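3-methylaspartate ammonia-lyase (Citrobacter amalonaticus, PDB 1KKO) catalyses the reversible, magnesium-dependent anti elimination of ammonia from L-threo-3-methylaspartate to give mesaconate, as a homodimeric member of the enolase superfamily. Local coordinates at the interface of chains A and B. Coordinates in Å, arbitrary orientation; residue numbers count along the deposited sequence, not the author numbering. Chains: chain A/B, 3-methylaspartate ammonia-lyase.

The interface of chains A and B. Residues chain A 12, 15-16, 49-50; chain B 186-188.
B:Lys187 reaches from the loop after helix 179-186 across the two-fold homodimer interface of this enolase-superfamily TIM-barrel enzyme, meeting strands 3-13, 16-18 and 47-59 and the loop residue A:Phe15 of chain A. Direct polar contact is made by its terminal amino group: NZ donates a hydrogen bond to the backbone carbonyl O of A:Phe15 at 2.9 Å. The C=O...N angle of 129° and a tilt of 23° from the carbonyl plane show a bent approach. The side chain is extended beyond CG, which carries NZ past A:Tyr12 to that carbonyl.

The apolar contacts follow the same lysine chain. Its CB sits over the middle of the A:Tyr12 ring, 4.1 Å above its plane, and the two side chains run past one another in opposite directions. CG packs against the methyl CB of A:Ala49 at 3.9 Å. Farther out, CE comes within 3.6 Å of CZ of A:Tyr16, at the phenol end of that ring. B:Leu186 meets the same tyrosine through one branch, CD1 lying 3.8 Å from CE2.

A water-mediated link complements these contacts. Water 1 lies 2.6 Å from the phenol OH of A:Tyr12 and 2.7 Å from the carbonyl O of B:Leu186, joining the strand to the last residue of the helix. Chain A hides 80 Å² of B:Lys187, and chain B hides 39 Å² of A:Tyr12. From the patch centre to the proton acceptor A:Lys331 is about 17 Å.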
# COMPACT_ATOMS: atom_id res chain seq x y z
N TYR A 12 0.75 0.46 -12.46
CA TYR A 12 0.53 -0.84 -11.86
C TYR A 12 -0.45 -0.72 -10.71
O TYR A 12 -0.36 0.21 -9.91
CB TYR A 12 1.85 -1.43 -11.34
CG TYR A 12 2.78 -1.89 -12.44
CD1 TYR A 12 2.48 -2.99 -13.21
CD2 TYR A 12 3.96 -1.22 -12.71
CE1 TYR A 12 3.32 -3.41 -14.21
CE2 TYR A 12 4.81 -1.64 -13.71
CZ TYR A 12 4.47 -2.73 -14.45
OH TYR A 12 5.31 -3.15 -15.45
N PHE A 15 -2.11 -5.61 -7.12
CA PHE A 15 -1.95 -7.04 -7.11
C PHE A 15 -1.75 -7.56 -8.53
O PHE A 15 -0.94 -7.00 -9.27
CB PHE A 15 -3.02 -7.78 -6.26
CG PHE A 15 -2.50 -9.09 -5.71
CD1 PHE A 15 -1.39 -9.10 -4.88
CD2 PHE A 15 -3.07 -10.29 -6.06
CE1 PHE A 15 -0.86 -10.27 -4.43
CE2 PHE A 15 -2.54 -11.49 -5.59
CZ PHE A 15 -1.44 -11.47 -4.78
N TYR A 16 -2.46 -8.62 -8.87
CA TYR A 16 -2.31 -9.36 -10.12
C TYR A 16 -3.68 -9.69 -10.67
O TYR A 16 -4.66 -9.78 -9.93
CB TYR A 16 -1.50 -10.67 -9.87
CG TYR A 16 -0.14 -10.28 -9.40
CD1 TYR A 16 0.07 -9.91 -8.09
CD2 TYR A 16 0.90 -10.10 -10.31
CE1 TYR A 16 1.28 -9.41 -7.69
CE2 TYR A 16 2.10 -9.59 -9.91
CZ TYR A 16 2.28 -9.23 -8.61
OH TYR A 16 3.46 -8.67 -8.19
N ALA A 49 0.67 -9.24 -14.21
CA ALA A 49 0.79 -8.03 -13.39
C ALA A 49 -0.50 -7.22 -13.45
O ALA A 49 -1.06 -6.99 -14.51
CB ALA A 49 1.91 -7.18 -13.89
N GLY A 50 -0.98 -6.77 -12.30
CA GLY A 50 -2.14 -5.91 -12.27
C GLY A 50 -1.79 -4.53 -12.81
O GLY A 50 -0.76 -3.97 -12.47
N LEU B 186 7.75 -9.65 -12.75
CA LEU B 186 6.49 -9.45 -13.46
C LEU B 186 6.16 -7.97 -13.65
O LEU B 186 5.59 -7.59 -14.66
CB LEU B 186 5.35 -10.13 -12.71
CG LEU B 186 5.28 -11.66 -12.78
CD1 LEU B 186 4.11 -12.16 -11.95
CD2 LEU B 186 5.16 -12.16 -14.20
N LYS B 187 6.54 -7.15 -12.68
CA LYS B 187 6.27 -5.72 -12.71
C LYS B 187 7.47 -4.90 -13.18
O LYS B 187 7.50 -3.69 -13.00
CB LYS B 187 5.70 -5.27 -11.38
CG LYS B 187 4.31 -5.87 -11.17
CD LYS B 187 3.64 -5.44 -9.88
CE LYS B 187 2.16 -5.85 -9.89
NZ LYS B 187 1.49 -5.63 -8.58
N GLY B 188 8.45 -5.57 -13.78
CA GLY B 188 9.56 -4.89 -14.42
C GLY B 188 10.33 -3.93 -13.55
O GLY B 188 10.79 -2.89 -14.00
O HOH W 1 5.37 -5.60 -16.42